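Local coordinates for defective in germ line development protein 3, isoform a (Caenorhabditis elegans, PDB 3N89) that probably binds RNA in germline development, four of its KH domains forming one globular platform, at residues 256-267 and 313-323. Sequence-based numbering, arbitrary orientation.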
loop_
_atom_site.group_PDB
_atom_site.type_symbol
_atom_site.label_atom_id
_atom_site.label_comp_id
_atom_site.label_asym_id
_atom_site.label_seq_id
_atom_site.Cartn_x
_atom_site.Cartn_y
_atom_site.Cartn_z
ATOM N N MET A 256 3.118 -5.245 3.615
ATOM C CA MET A 256 2.610 -3.920 3.262
ATOM C C MET A 256 3.394 -2.762 3.887
ATOM O O MET A 256 3.378 -1.656 3.361
ATOM C CB MET A 256 1.128 -3.778 3.634
ATOM C CG MET A 256 0.179 -4.661 2.834
ATOM S SD MET A 256 -1.509 -3.981 2.719
ATOM C CE MET A 256 -1.829 -3.541 4.460
ATOM N N ASP A 257 4.056 -2.994 5.019
ATOM C CA ASP A 257 4.837 -1.926 5.634
ATOM C C ASP A 257 6.027 -1.594 4.723
ATOM O O ASP A 257 6.632 -0.530 4.848
ATOM C CB ASP A 257 5.383 -2.344 7.006
ATOM C CG ASP A 257 4.353 -2.259 8.123
ATOM O OD1 ASP A 257 3.414 -1.434 8.045
ATOM O OD2 ASP A 257 4.515 -3.016 9.107
ATOM N N LEU A 258 6.360 -2.515 3.817
ATOM C CA LEU A 258 7.494 -2.336 2.907
ATOM C C LEU A 258 7.162 -1.610 1.609
ATOM O O LEU A 258 8.059 -1.121 0.921
ATOM C CB LEU A 258 8.128 -3.692 2.571
ATOM C CG LEU A 258 8.855 -4.443 3.693
ATOM C CD1 LEU A 258 9.490 -5.719 3.141
ATOM C CD2 LEU A 258 9.921 -3.554 4.292
ATOM N N LEU A 259 5.879 -1.563 1.268
ATOM C CA LEU A 259 5.422 -0.895 0.054
ATOM C C LEU A 259 5.932 0.536 0.019
ATOM O O LEU A 259 5.849 1.249 1.016
ATOM C CB LEU A 259 3.891 -0.880 0.003
ATOM C CG LEU A 259 3.202 -2.173 -0.414
ATOM C CD1 LEU A 259 1.714 -2.021 -0.229
ATOM C CD2 LEU A 259 3.541 -2.491 -1.874
ATOM N N PRO A 260 6.464 0.979 -1.131
ATOM C CA PRO A 260 6.977 2.344 -1.257
ATOM C C PRO A 260 5.855 3.372 -1.220
ATOM O O PRO A 260 4.707 3.060 -1.527
ATOM C CB PRO A 260 7.698 2.316 -2.605
ATOM C CG PRO A 260 6.869 1.366 -3.398
ATOM C CD PRO A 260 6.629 0.242 -2.400
ATOM N N ILE A 261 6.203 4.601 -0.854
ATOM C CA ILE A 261 5.234 5.683 -0.756
ATOM C C ILE A 261 5.953 6.973 -1.135
ATOM O O ILE A 261 7.160 7.093 -0.928
ATOM C CB ILE A 261 4.698 5.785 0.703
ATOM C CG1 ILE A 261 3.386 6.563 0.742
ATOM C CG2 ILE A 261 5.731 6.478 1.604
ATOM C CD1 ILE A 261 2.658 6.402 2.060
ATOM N N SER A 262 5.227 7.936 -1.691
ATOM C CA SER A 262 5.846 9.199 -2.073
ATOM C C SER A 262 4.809 10.293 -2.165
ATOM O O SER A 262 3.637 10.024 -2.418
ATOM C CB SER A 262 6.556 9.072 -3.421
ATOM O OG SER A 262 5.614 8.974 -4.471
ATOM N N MET A 263 5.249 11.532 -1.967
ATOM C CA MET A 263 4.352 12.676 -2.023
ATOM C C MET A 263 4.955 13.761 -2.897
ATOM O O MET A 263 6.085 14.189 -2.663
ATOM C CB MET A 263 4.128 13.207 -0.616
ATOM C CG MET A 263 3.056 14.250 -0.514
ATOM S SD MET A 263 2.813 14.665 1.207
ATOM C CE MET A 263 4.231 15.702 1.494
ATOM N N CYS A 264 4.205 14.208 -3.897
ATOM C CA CYS A 264 4.694 15.242 -4.798
ATOM C C CYS A 264 4.045 16.608 -4.563
ATOM O O CYS A 264 2.967 16.715 -3.971
ATOM C CB CYS A 264 4.472 14.810 -6.252
ATOM S SG CYS A 264 5.178 13.188 -6.671
ATOM N N PHE A 265 4.728 17.649 -5.031
ATOM C CA PHE A 265 4.252 19.026 -4.927
ATOM C C PHE A 265 5.258 19.988 -5.542
ATOM O O PHE A 265 6.427 19.643 -5.729
ATOM C CB PHE A 265 4.001 19.436 -3.469
ATOM C CG PHE A 265 5.221 19.370 -2.593
ATOM C CD1 PHE A 265 5.669 18.153 -2.088
ATOM C CD2 PHE A 265 5.918 20.525 -2.259
ATOM C CE1 PHE A 265 6.794 18.090 -1.257
ATOM C CE2 PHE A 265 7.046 20.472 -1.428
ATOM C CZ PHE A 265 7.481 19.251 -0.929
ATOM N N ASN A 266 4.788 21.191 -5.864
ATOM C CA ASN A 266 5.639 22.227 -6.442
ATOM C C ASN A 266 5.865 23.306 -5.388
ATOM O O ASN A 266 5.068 23.454 -4.472
ATOM C CB ASN A 266 4.969 22.841 -7.674
ATOM C CG ASN A 266 4.613 21.802 -8.726
ATOM O OD1 ASN A 266 5.289 20.786 -8.865
ATOM N ND2 ASN A 266 3.554 22.065 -9.484
ATOM N N ILE A 267 6.944 24.066 -5.504
ATOM C CA ILE A 267 7.181 25.100 -4.513
ATOM C C ILE A 267 8.021 26.272 -5.012
ATOM O O ILE A 267 9.151 26.091 -5.465
ATOM C CB ILE A 267 7.821 24.487 -3.236
ATOM C CG1 ILE A 267 7.948 25.556 -2.153
ATOM C CG2 ILE A 267 9.173 23.868 -3.554
ATOM C CD1 ILE A 267 8.026 24.984 -0.763
ATOM N N LEU A 313 10.562 27.913 -10.145
ATOM C CA LEU A 313 9.999 27.014 -9.137
ATOM C C LEU A 313 10.670 25.641 -9.114
ATOM O O LEU A 313 11.356 25.261 -10.062
ATOM C CB LEU A 313 8.501 26.839 -9.391
ATOM C CG LEU A 313 8.106 25.991 -10.601
ATOM C CD1 LEU A 313 7.972 24.543 -10.163
ATOM C CD2 LEU A 313 6.787 26.473 -11.172
ATOM N N ASN A 314 10.456 24.899 -8.030
ATOM C CA ASN A 314 11.019 23.557 -7.866
ATOM C C ASN A 314 9.927 22.489 -7.784
ATOM O O ASN A 314 8.880 22.713 -7.178
ATOM C CB ASN A 314 11.842 23.476 -6.579
ATOM C CG ASN A 314 13.108 24.301 -6.632
ATOM O OD1 ASN A 314 14.060 23.962 -7.340
ATOM N ND2 ASN A 314 13.130 25.392 -5.871
ATOM N N CYS A 315 10.180 21.331 -8.393
ATOM C CA CYS A 315 9.245 20.206 -8.343
ATOM C C CYS A 315 9.813 19.252 -7.300
ATOM O O CYS A 315 10.819 18.589 -7.536
ATOM C CB CYS A 315 9.165 19.482 -9.687
ATOM S SG CYS A 315 8.528 20.472 -11.046
ATOM N N ALA A 316 9.180 19.200 -6.137
ATOM C CA ALA A 316 9.648 18.339 -5.069
ATOM C C ALA A 316 8.936 16.994 -5.064
ATOM O O ALA A 316 7.834 16.854 -5.588
ATOM C CB ALA A 316 9.462 19.030 -3.723
ATOM N N SER A 317 9.588 16.009 -4.460
ATOM C CA SER A 317 9.057 14.662 -4.335
ATOM C C SER A 317 9.755 14.023 -3.138
ATOM O O SER A 317 10.983 14.047 -3.041
ATOM C CB SER A 317 9.344 13.855 -5.605
ATOM O OG SER A 317 9.046 12.480 -5.429
ATOM N N LEU A 318 8.972 13.476 -2.217
ATOM C CA LEU A 318 9.523 12.828 -1.033
ATOM C C LEU A 318 9.189 11.349 -1.105
ATOM O O LEU A 318 8.037 10.987 -1.340
ATOM C CB LEU A 318 8.928 13.431 0.246
ATOM C CG LEU A 318 9.381 14.849 0.611
ATOM C CD1 LEU A 318 8.978 15.800 -0.486
ATOM C CD2 LEU A 318 8.746 15.297 1.920
ATOM N N ARG A 319 10.196 10.496 -0.934
ATOM C CA ARG A 319 9.961 9.060 -0.976
ATOM C C ARG A 319 10.389 8.386 0.324
ATOM O O ARG A 319 11.041 8.998 1.175
ATOM C CB ARG A 319 10.708 8.407 -2.146
ATOM C CG ARG A 319 10.433 8.993 -3.528
ATOM C CD ARG A 319 11.440 10.075 -3.870
ATOM N NE ARG A 319 11.287 10.532 -5.246
ATOM C CZ ARG A 319 11.505 9.769 -6.313
ATOM N NH1 ARG A 319 11.887 8.509 -6.162
ATOM N NH2 ARG A 319 11.333 10.263 -7.530
ATOM N N SER A 320 10.011 7.121 0.460
ATOM C CA SER A 320 10.320 6.316 1.630
ATOM C C SER A 320 9.351 5.144 1.606
ATOM O O SER A 320 8.470 5.092 0.747
ATOM C CB SER A 320 10.105 7.126 2.906
ATOM O OG SER A 320 10.699 6.490 4.027
ATOM N N LYS A 321 9.509 4.199 2.529
ATOM C CA LYS A 321 8.593 3.063 2.590
ATOM C C LYS A 321 7.431 3.444 3.503
ATOM O O LYS A 321 7.628 4.160 4.485
ATOM C CB LYS A 321 9.309 1.812 3.104
ATOM C CG LYS A 321 10.332 1.258 2.104
ATOM C CD LYS A 321 11.018 0.005 2.611
ATOM C CE LYS A 321 11.917 -0.596 1.534
ATOM N NZ LYS A 321 11.150 -0.899 0.272
ATOM N N GLU A 322 6.225 2.987 3.160
ATOM C CA GLU A 322 5.017 3.300 3.919
ATOM C C GLU A 322 5.176 3.379 5.428
ATOM O O GLU A 322 4.913 4.420 6.028
ATOM C CB GLU A 322 3.896 2.301 3.602
ATOM C CG GLU A 322 2.652 2.964 2.995
ATOM C CD GLU A 322 1.388 2.156 3.189
ATOM O OE1 GLU A 322 1.377 0.953 2.851
ATOM O OE2 GLU A 322 0.398 2.730 3.681
ATOM N N PHE A 323 5.606 2.277 6.034
ATOM C CA PHE A 323 5.763 2.208 7.484
ATOM C C PHE A 323 6.487 3.413 8.065
ATOM O O PHE A 323 6.248 3.796 9.206
ATOM C CB PHE A 323 6.502 0.920 7.876
ATOM C CG PHE A 323 7.995 1.031 7.816
ATOM C CD1 PHE A 323 8.718 1.432 8.933
ATOM C CD2 PHE A 323 8.681 0.742 6.643
ATOM C CE1 PHE A 323 10.107 1.542 8.879
ATOM C CE2 PHE A 323 10.066 0.852 6.582
ATOM C CZ PHE A 323 10.777 1.252 7.703
#
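Phe265 lays one face of its ring over the methyl of Ala316, a CH-pi contact in which Ala316 CB sits 3.7 Å from the ring centroid, displaced toward the rim. Leu318 CD1 meets the ring edge near its plane, and the Phe265 ring also makes an edge-to-face contact with Tyr332 of helix 325-335. With chi1 at 61°, CG stands between the backbone N and the carbonyl carbon, which brings the ring back over the neighbouring strand. A second ring, that of Phe323, turns its edge to the carbonyl O of Asp257, which lies in the ring plane; the same oxygen accepts a hydrogen bond from Phe323 N.

Strands 260-267 and 313-321 run antiparallel. Hydrogen-bonded pairs Ile261-Ser320, Met263-Leu318, Phe265-Ala316 and Ile267-Asn314 put their side chains on the face that helix 325-335 packs against; the bond from Ser320 N is weak. Beyond the strand, Glu322 N gives Leu259 O a nearly straight bond of 2.8 Å. The Glu322 side chain crosses Ile261 at about a right angle, Glu322 CG reaching Ile261 CD1 at 3.6 Å, while its carboxylate is held by Arg101 and Tyr350. Lys321 runs beside Leu258, and a bend at chi4 (-57°) brings Lys321 NZ within 3.2 Å of Leu258 O, in the carbonyl plane; NZ also bonds Gln199 O. A methionine in its place would probably leave the carbonyls of Leu258 and Gln199 without this donor.

The pairing joins two strands of the fourth KH domain within an antiparallel sheet that continues through strand 29-35 into the first: a helix-backed KH sheet shared between domains.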